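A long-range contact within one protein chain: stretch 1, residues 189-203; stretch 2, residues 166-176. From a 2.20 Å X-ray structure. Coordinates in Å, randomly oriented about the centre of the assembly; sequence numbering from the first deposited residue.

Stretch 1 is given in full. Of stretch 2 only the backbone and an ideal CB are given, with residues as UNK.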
# COMPACT_ATOMS: atom_id res chain seq x y z
N GLY B 189 -22.93 13.46 11.67
CA GLY B 189 -22.40 13.84 12.98
C GLY B 189 -22.02 12.66 13.85
O GLY B 189 -21.68 12.81 15.02
N MSE B 190 -22.08 11.48 13.24
CA MSE B 190 -21.76 10.21 13.88
C MSE B 190 -20.44 10.20 14.65
O MSE B 190 -20.38 9.71 15.78
CB MSE B 190 -21.75 9.13 12.81
CG MSE B 190 -21.17 7.80 13.20
SE MSE B 190 -21.44 6.71 11.80
CE MSE B 190 -21.63 5.22 12.63
N VAL B 191 -19.39 10.72 14.03
CA VAL B 191 -18.10 10.76 14.69
C VAL B 191 -18.08 11.96 15.62
O VAL B 191 -17.85 13.09 15.19
CB VAL B 191 -16.95 10.90 13.67
CG1 VAL B 191 -15.60 10.87 14.39
CG2 VAL B 191 -17.05 9.81 12.61
N ASN B 192 -18.35 11.73 16.91
CA ASN B 192 -18.36 12.85 17.84
C ASN B 192 -17.50 12.70 19.09
O ASN B 192 -16.96 11.63 19.36
CB ASN B 192 -19.80 13.20 18.23
CG ASN B 192 -20.51 12.06 18.93
OD1 ASN B 192 -19.88 11.17 19.50
ND2 ASN B 192 -21.84 12.10 18.90
N SER B 193 -17.37 13.80 19.83
CA SER B 193 -16.61 13.85 21.07
C SER B 193 -16.77 12.55 21.81
O SER B 193 -15.80 11.95 22.26
CB SER B 193 -17.11 14.98 21.97
OG SER B 193 -16.75 16.27 21.50
N ARG B 194 -18.01 12.10 21.92
CA ARG B 194 -18.28 10.88 22.64
C ARG B 194 -17.68 9.63 22.01
O ARG B 194 -17.17 8.77 22.72
CB ARG B 194 -19.78 10.67 22.82
CG ARG B 194 -20.05 9.76 23.98
CD ARG B 194 -21.20 8.80 23.73
NE ARG B 194 -21.01 7.97 22.54
CZ ARG B 194 -19.99 7.13 22.33
NH1 ARG B 194 -19.03 6.99 23.24
NH2 ARG B 194 -19.96 6.40 21.22
N LEU B 195 -17.74 9.52 20.69
CA LEU B 195 -17.16 8.36 20.01
C LEU B 195 -15.63 8.43 20.03
O LEU B 195 -14.97 7.43 20.31
CB LEU B 195 -17.67 8.28 18.56
CG LEU B 195 -16.97 7.27 17.63
CD1 LEU B 195 -17.08 5.85 18.19
CD2 LEU B 195 -17.58 7.42 16.24
N LEU B 196 -15.08 9.61 19.77
CA LEU B 196 -13.63 9.82 19.76
C LEU B 196 -12.92 9.45 21.06
O LEU B 196 -11.78 9.01 21.04
CB LEU B 196 -13.30 11.27 19.42
CG LEU B 196 -13.80 11.70 18.05
CD1 LEU B 196 -13.44 13.17 17.82
CD2 LEU B 196 -13.21 10.78 16.99
N ALA B 197 -13.61 9.64 22.18
CA ALA B 197 -13.04 9.32 23.48
C ALA B 197 -12.60 7.86 23.55
O ALA B 197 -11.87 7.48 24.45
CB ALA B 197 -14.06 9.63 24.59
N ASN B 198 -13.02 7.04 22.59
CA ASN B 198 -12.63 5.64 22.59
C ASN B 198 -11.26 5.42 21.93
O ASN B 198 -10.69 4.34 22.04
CB ASN B 198 -13.67 4.79 21.86
CG ASN B 198 -15.00 4.73 22.57
OD1 ASN B 198 -15.23 3.85 23.41
ND2 ASN B 198 -15.87 5.68 22.26
N ALA B 199 -10.74 6.44 21.27
CA ALA B 199 -9.48 6.32 20.55
C ALA B 199 -8.28 5.84 21.35
O ALA B 199 -7.93 6.39 22.40
CB ALA B 199 -9.13 7.63 19.85
N ARG B 200 -7.68 4.77 20.85
CA ARG B 200 -6.48 4.22 21.46
C ARG B 200 -5.44 5.29 21.28
O ARG B 200 -5.60 6.18 20.46
CB ARG B 200 -5.96 3.02 20.70
CG ARG B 200 -6.84 1.87 20.72
CD ARG B 200 -6.14 0.71 20.11
NE ARG B 200 -6.84 -0.48 20.51
CZ ARG B 200 -6.47 -1.71 20.21
NH1 ARG B 200 -5.38 -1.91 19.48
NH2 ARG B 200 -7.18 -2.74 20.64
N LYS B 201 -4.35 5.13 21.99
CA LYS B 201 -3.25 6.06 21.89
C LYS B 201 -2.65 5.96 20.49
O LYS B 201 -2.44 4.87 19.97
CB LYS B 201 -2.19 5.73 22.95
CG LYS B 201 -1.68 6.94 23.73
CD LYS B 201 -2.82 7.67 24.49
CE LYS B 201 -2.29 8.82 25.33
NZ LYS B 201 -2.78 10.15 24.89
N ASN B 202 -2.42 7.12 19.87
CA ASN B 202 -1.83 7.21 18.52
C ASN B 202 -2.73 6.78 17.38
O ASN B 202 -2.25 6.45 16.29
CB ASN B 202 -0.53 6.42 18.45
CG ASN B 202 0.50 6.95 19.40
OD1 ASN B 202 0.70 8.16 19.53
ND2 ASN B 202 1.19 6.04 20.07
N LEU B 203 -4.03 6.80 17.62
CA LEU B 203 -4.99 6.41 16.61
C LEU B 203 -4.88 7.33 15.41
O LEU B 203 -4.66 8.53 15.56
CB LEU B 203 -6.41 6.49 17.17
CG LEU B 203 -7.47 6.40 16.07
CD1 LEU B 203 -7.57 4.95 15.52
CD2 LEU B 203 -8.80 6.89 16.62
N UNK B 166 -20.52 -1.96 17.75
CA UNK B 166 -20.85 -0.57 17.67
C UNK B 166 -19.61 0.15 17.21
O UNK B 166 -18.52 -0.42 17.19
CB UNK B 166 -21.36 -0.03 19.01
N UNK B 167 -19.76 1.40 16.80
CA UNK B 167 -18.63 2.20 16.34
C UNK B 167 -17.65 2.41 17.50
O UNK B 167 -16.43 2.41 17.31
CB UNK B 167 -19.11 3.54 15.78
N UNK B 168 -18.17 2.57 18.72
CA UNK B 168 -17.31 2.76 19.87
C UNK B 168 -16.50 1.50 20.08
O UNK B 168 -15.31 1.56 20.40
CB UNK B 168 -18.12 3.11 21.12
N UNK B 169 -17.13 0.35 19.90
CA UNK B 169 -16.43 -0.92 20.05
C UNK B 169 -15.35 -1.06 18.98
O UNK B 169 -14.29 -1.63 19.23
CB UNK B 169 -17.41 -2.09 19.97
N UNK B 170 -15.61 -0.54 17.79
CA UNK B 170 -14.65 -0.58 16.69
C UNK B 170 -13.43 0.27 17.05
O UNK B 170 -12.30 -0.19 16.94
CB UNK B 170 -15.29 -0.09 15.39
N UNK B 171 -13.66 1.50 17.47
CA UNK B 171 -12.56 2.38 17.86
C UNK B 171 -11.71 1.75 18.95
O UNK B 171 -10.49 1.89 18.97
CB UNK B 171 -13.10 3.73 18.33
N UNK B 172 -12.36 1.02 19.84
CA UNK B 172 -11.66 0.37 20.94
C UNK B 172 -10.70 -0.73 20.52
O UNK B 172 -9.76 -1.03 21.23
CB UNK B 172 -12.69 -0.21 21.91
N UNK B 173 -10.95 -1.35 19.37
CA UNK B 173 -10.11 -2.43 18.89
C UNK B 173 -9.21 -1.99 17.75
O UNK B 173 -8.53 -2.81 17.16
CB UNK B 173 -10.98 -3.61 18.44
N UNK B 174 -9.21 -0.70 17.43
CA UNK B 174 -8.44 -0.22 16.30
C UNK B 174 -7.24 0.71 16.55
O UNK B 174 -7.24 1.54 17.45
CB UNK B 174 -9.41 0.51 15.37
N UNK B 175 -6.22 0.54 15.71
CA UNK B 175 -5.03 1.38 15.75
C UNK B 175 -5.22 2.41 14.65
O UNK B 175 -4.69 3.52 14.70
CB UNK B 175 -3.74 0.57 15.57
N UNK B 176 -5.99 2.00 13.65
CA UNK B 176 -6.31 2.83 12.51
C UNK B 176 -7.78 2.65 12.24
O UNK B 176 -8.31 1.55 12.35
CB UNK B 176 -5.46 2.48 11.29

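Position 166 precedes a helical run that begins at 167, and its CB has nothing of stretch 1 within 5.5 Å. A small polar side chain able to cap the helix would suit, so serine, threonine, aspartate or asparagine. It is S166, whose OG accepts a capping bond from the backbone N of 169 (3.3 Å).

At 167 CA-to-CB points toward stretch 1, and the ideal CB lies 3.9 Å from L195 CD1 and 4.4 Å from M190 CE. Phi of -64° in the first helical turn admits proline as well as small aliphatic residues. The residue is P167: its CG meets M190 CE at 3.7 Å.

The CB at 168 points sideways, yet N198 ND2 is 3.6 Å away, R194 NH2 3.8 Å and L195 CD1 4.1 Å. With neighbours this close, a small residue is favoured. A168 fits, its methyl touching all three side chains.

Positions 169 and 170 have no contact with stretch 1, so many side chains would do, polar or apolar. They are D169, which accepts a weak bond at OD1 from the side chain of 173, and L170, whose side chain makes no contact with stretch 1.

Position 171 points toward stretch 1, where N198 CB is 3.7 Å from the ideal CB and L195, L196 and L203 offer methyl groups beyond. A large apolar side chain is called for, leucine, methionine or an aromatic. F171 fills the space: L195 CD1 sits over one face of the ring, 4.0 Å from its centroid, while L196 CD2 approaches CE2 and L203 CD2 approaches CD2, both at 4.0 Å.

At 172 CB points away, but N198 OD1 offers an acceptor to a long side chain that can turn back, such as lysine, arginine or glutamine. R172 does so, its NH1 donating to N198 OD1 at 2.9 Å. Its backbone O accepts from R200 NE (3.1 Å).

The CB at 173 points away, 4.5 Å from R200 NH2, leaving room for many polar residues. Q173 turns back toward the preceding turn, with NE2 making a weak bond to D169 O (3.5 Å).

Position 174 also points away, its backbone over one face of the R200 guanidinium. A small residue would serve; S174 OG bonds to L170 O (2.7 Å).

At 175 CB points away, but R200 NH1 lies 4.9 Å from it, inviting an acid. D175 OD1 forms a salt bridge with R200 NH1 at 3.1 Å.

Position 176 points away, its ideal CB 5.3 Å from L203 CD1, so many side chains, large or small, would be allowed; it is F176.

Stretch 2 (166-176) SPADLFRQSDF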
# COMPACT_ATOMS: atom_id res chain seq x y z
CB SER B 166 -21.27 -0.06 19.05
OG SER B 166 -20.31 -0.42 20.02
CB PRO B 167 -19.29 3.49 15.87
CG PRO B 167 -20.62 3.01 15.39
CD PRO B 167 -21.04 2.06 16.47
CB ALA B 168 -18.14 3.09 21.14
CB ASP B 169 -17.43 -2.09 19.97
CG ASP B 169 -16.75 -3.45 19.95
OD1 ASP B 169 -15.83 -3.68 20.77
OD2 ASP B 169 -17.12 -4.31 19.12
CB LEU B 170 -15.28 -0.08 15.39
CG LEU B 170 -14.37 -0.11 14.15
CD1 LEU B 170 -14.42 -1.48 13.46
CD2 LEU B 170 -14.83 0.99 13.21
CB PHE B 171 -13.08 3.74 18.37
CG PHE B 171 -13.35 4.73 17.27
CD1 PHE B 171 -14.26 4.44 16.26
CD2 PHE B 171 -12.67 5.93 17.22
CE1 PHE B 171 -14.47 5.33 15.21
CE2 PHE B 171 -12.87 6.83 16.17
CZ PHE B 171 -13.77 6.52 15.17
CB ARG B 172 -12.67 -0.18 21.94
CG ARG B 172 -13.29 0.87 22.85
CD ARG B 172 -13.75 0.20 24.14
NE ARG B 172 -14.95 -0.61 23.94
CZ ARG B 172 -16.18 -0.11 23.85
NH1 ARG B 172 -16.37 1.20 23.95
NH2 ARG B 172 -17.22 -0.92 23.68
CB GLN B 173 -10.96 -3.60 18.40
CG GLN B 173 -11.93 -4.16 19.41
CD GLN B 173 -12.76 -5.28 18.82
OE1 GLN B 173 -12.24 -6.34 18.50
NE2 GLN B 173 -14.06 -5.03 18.64
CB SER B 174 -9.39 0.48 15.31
OG SER B 174 -10.47 -0.37 15.00
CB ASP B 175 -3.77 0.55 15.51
CG ASP B 175 -3.56 -0.50 16.56
OD1 ASP B 175 -3.53 -0.15 17.75
OD2 ASP B 175 -3.41 -1.68 16.22
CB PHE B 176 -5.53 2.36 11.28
CG PHE B 176 -4.05 2.41 11.43
CD1 PHE B 176 -3.33 3.53 11.06
CD2 PHE B 176 -3.37 1.34 11.98
CE1 PHE B 176 -1.96 3.59 11.23
CE2 PHE B 176 -1.99 1.39 12.15
CZ PHE B 176 -1.29 2.51 11.77
O HOH W 1 -8.70 3.85 18.51
O HOH W 2 -2.07 5.16 14.21
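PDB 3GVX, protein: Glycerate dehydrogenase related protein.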